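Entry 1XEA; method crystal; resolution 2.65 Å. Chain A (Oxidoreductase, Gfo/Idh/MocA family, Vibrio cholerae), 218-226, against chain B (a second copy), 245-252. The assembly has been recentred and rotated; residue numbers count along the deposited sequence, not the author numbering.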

# COMPACT_ATOMS: atom_id res chain seq x y z
N GLN A 218 -8.54 3.30 21.97
CA GLN A 218 -7.44 4.17 22.37
C GLN A 218 -6.30 3.79 21.44
O GLN A 218 -5.16 3.66 21.87
CB GLN A 218 -7.02 3.94 23.82
CG GLN A 218 -7.91 4.60 24.87
CD GLN A 218 -7.08 5.11 26.05
OE1 GLN A 218 -6.25 4.38 26.60
NE2 GLN A 218 -7.32 6.37 26.44
N PHE A 219 -6.64 3.59 20.17
CA PHE A 219 -5.67 3.19 19.15
C PHE A 219 -5.05 4.44 18.51
O PHE A 219 -5.58 5.54 18.63
CB PHE A 219 -6.39 2.35 18.09
CG PHE A 219 -5.49 1.47 17.26
CD1 PHE A 219 -4.73 0.47 17.86
CD2 PHE A 219 -5.44 1.61 15.88
CE1 PHE A 219 -3.95 -0.39 17.09
CE2 PHE A 219 -4.66 0.76 15.10
CZ PHE A 219 -3.91 -0.25 15.71
N GLY A 220 -3.92 4.26 17.83
CA GLY A 220 -3.26 5.39 17.20
C GLY A 220 -4.07 6.02 16.08
O GLY A 220 -3.81 7.16 15.67
N ILE A 221 -5.07 5.30 15.58
CA ILE A 221 -5.91 5.80 14.49
C ILE A 221 -7.25 5.06 14.47
O ILE A 221 -7.38 3.97 15.02
CB ILE A 221 -5.20 5.63 13.12
CG1 ILE A 221 -5.85 6.51 12.05
CG2 ILE A 221 -5.29 4.19 12.66
CD1 ILE A 221 -5.02 6.62 10.79
N THR A 222 -8.25 5.67 13.84
CA THR A 222 -9.55 5.05 13.75
C THR A 222 -9.60 4.27 12.43
O THR A 222 -9.47 4.86 11.36
CB THR A 222 -10.66 6.13 13.79
OG1 THR A 222 -10.62 6.80 15.06
CG2 THR A 222 -12.03 5.50 13.61
N THR A 223 -9.73 2.94 12.51
CA THR A 223 -9.81 2.08 11.32
C THR A 223 -10.49 0.78 11.68
O THR A 223 -10.71 0.48 12.85
CB THR A 223 -8.44 1.66 10.74
OG1 THR A 223 -7.67 1.00 11.75
CG2 THR A 223 -7.68 2.85 10.20
N GLU A 224 -10.79 -0.00 10.66
CA GLU A 224 -11.46 -1.26 10.88
C GLU A 224 -10.89 -2.27 9.91
O GLU A 224 -10.98 -2.10 8.70
CB GLU A 224 -12.95 -1.04 10.66
CG GLU A 224 -13.84 -2.13 11.19
CD GLU A 224 -15.29 -1.75 11.10
OE1 GLU A 224 -16.15 -2.64 11.28
OE2 GLU A 224 -15.57 -0.55 10.85
N HIS A 225 -10.30 -3.33 10.44
CA HIS A 225 -9.68 -4.35 9.62
C HIS A 225 -10.30 -5.71 9.81
O HIS A 225 -10.49 -6.15 10.94
CB HIS A 225 -8.20 -4.45 9.96
CG HIS A 225 -7.44 -3.19 9.71
ND1 HIS A 225 -6.16 -3.00 10.18
CD2 HIS A 225 -7.76 -2.07 9.02
CE1 HIS A 225 -5.72 -1.81 9.79
NE2 HIS A 225 -6.68 -1.22 9.09
N VAL A 226 -10.62 -6.37 8.71
CA VAL A 226 -11.19 -7.71 8.80
C VAL A 226 -10.20 -8.68 8.15
O VAL A 226 -9.73 -8.45 7.03
CB VAL A 226 -12.55 -7.79 8.12
CG1 VAL A 226 -13.15 -9.16 8.32
CG2 VAL A 226 -13.44 -6.71 8.66
N MSE B 245 3.05 4.07 11.00
CA MSE B 245 2.93 4.57 12.36
C MSE B 245 1.65 5.37 12.48
O MSE B 245 1.46 6.37 11.78
CB MSE B 245 4.11 5.44 12.76
CG MSE B 245 4.04 5.89 14.20
SE MSE B 245 5.45 7.14 14.69
CE MSE B 245 4.71 8.69 13.78
N TRP B 246 0.77 4.91 13.37
CA TRP B 246 -0.52 5.56 13.62
C TRP B 246 -0.44 6.38 14.91
O TRP B 246 -0.25 5.84 16.00
CB TRP B 246 -1.63 4.52 13.71
CG TRP B 246 -1.86 3.76 12.44
CD1 TRP B 246 -2.15 4.29 11.21
CD2 TRP B 246 -1.86 2.34 12.28
NE1 TRP B 246 -2.34 3.28 10.30
CE2 TRP B 246 -2.17 2.07 10.93
CE3 TRP B 246 -1.64 1.26 13.15
CZ2 TRP B 246 -2.26 0.76 10.42
CZ3 TRP B 246 -1.73 -0.04 12.65
CH2 TRP B 246 -2.04 -0.28 11.29
N ARG B 247 -0.63 7.68 14.75
CA ARG B 247 -0.53 8.63 15.85
C ARG B 247 -1.41 9.85 15.55
O ARG B 247 -1.40 10.36 14.44
CB ARG B 247 0.94 9.03 15.99
CG ARG B 247 1.23 10.24 16.83
CD ARG B 247 2.73 10.33 17.03
NE ARG B 247 3.21 9.22 17.86
CZ ARG B 247 4.50 8.92 18.06
NH1 ARG B 247 5.44 9.66 17.47
NH2 ARG B 247 4.84 7.91 18.84
N ASP B 248 -2.17 10.31 16.54
CA ASP B 248 -3.01 11.48 16.32
C ASP B 248 -3.97 11.26 15.18
O ASP B 248 -4.30 12.19 14.46
CB ASP B 248 -2.15 12.71 16.04
CG ASP B 248 -1.19 13.00 17.16
OD1 ASP B 248 -1.67 13.10 18.32
OD2 ASP B 248 0.03 13.12 16.90
N ASN B 249 -4.40 10.01 15.02
CA ASN B 249 -5.34 9.62 13.97
C ASN B 249 -4.80 9.86 12.56
O ASN B 249 -5.56 10.05 11.61
CB ASN B 249 -6.66 10.36 14.17
CG ASN B 249 -7.84 9.57 13.66
OD1 ASN B 249 -8.07 8.44 14.10
ND2 ASN B 249 -8.59 10.14 12.72
N GLN B 250 -3.48 9.88 12.44
CA GLN B 250 -2.84 10.06 11.15
C GLN B 250 -1.90 8.89 10.94
O GLN B 250 -1.42 8.29 11.90
CB GLN B 250 -2.08 11.38 11.12
CG GLN B 250 -2.97 12.57 11.36
CD GLN B 250 -2.20 13.87 11.47
OE1 GLN B 250 -1.52 14.28 10.53
NE2 GLN B 250 -2.30 14.53 12.63
N GLU B 251 -1.66 8.56 9.68
CA GLU B 251 -0.80 7.45 9.33
C GLU B 251 0.41 7.92 8.56
O GLU B 251 0.29 8.72 7.62
CB GLU B 251 -1.57 6.43 8.48
CG GLU B 251 -0.67 5.43 7.77
CD GLU B 251 -1.43 4.40 6.97
OE1 GLU B 251 -1.12 4.21 5.77
OE2 GLU B 251 -2.34 3.77 7.55
N SER B 252 1.58 7.45 8.96
CA SER B 252 2.80 7.81 8.27
C SER B 252 3.67 6.58 8.19
O SER B 252 3.49 5.62 8.94
CB SER B 252 3.53 8.94 9.01
OG SER B 252 3.83 8.58 10.33

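A tight β-hairpin turn is often a good docking element, because its tip leaves backbone amides unpaired while its strands hold side chains in fixed positions. The contact between these two copies of a Vibrio cholerae oxidoreductase illustrates the principle. In chain B, two strands are joined by a type I' turn from Arg B247 to Gln B250, closed by paired backbone hydrogen bonds: Arg B247 N to Gln B250 O at 3.0 Å and Gln B250 N to Arg B247 O at 2.9 Å. Against it lies an irregular segment of chain A, whose CA trace comes nearest to that of chain B at Ile A221 and Asn B249, where the two CA atoms are 3.9 Å apart.

The polar part of the contact centres on one turn residue. Asn B249 donates its backbone N to Gly A220 O (3.0 Å), and its side-chain OD1 accepts from Thr A222 N (2.8 Å). The residue thus brackets Ile A221, meeting the backbone groups before and after it with a donor and an acceptor. The CA-to-CB bond of Asn B249 points away from chain A, yet the side chain, with chi1 in the t well, brings its end back to reach the amide. Both bonds are somewhat bent, with angles at hydrogen of 138° and 135°. Thr A222 OG1 also lies 3.2 Å from Asn B249 OD1.

Close backbone approach makes a weaker contribution. Gly A220 CA sits 3.3 Å from Trp B246 O, a CA-H...O contact in which the polarised glycine hydrogen faces a carbonyl. The absence of a side chain matters here: a CB built on Gly A220 would fall 2.0 Å from Trp B246 O, a plain clash.

The apolar part gathers around Trp B246, whose CA-to-CB bond points toward chain A. Ile A221 places CG2 over one face of the indole, 3.6 Å from the centroid of the five-membered ring and 20° off its normal, a CH-pi arrangement that sets a methyl group against the electron-rich ring. Phe A219 reaches the same indole obliquely, its CE2 3.6 Å from Trp B246 CE3 and the ring planes inclined at 42°. His A225 approaches more loosely, with CE1 4.3 Å from Trp B246 CH2.

Within chain B, Trp B246 NE1 donates to Glu B251 OE2 at 2.8 Å. This bond satisfies the indole's polar group and tethers the ring across the hairpin, leaving its carbon surface to meet the neighbouring chain.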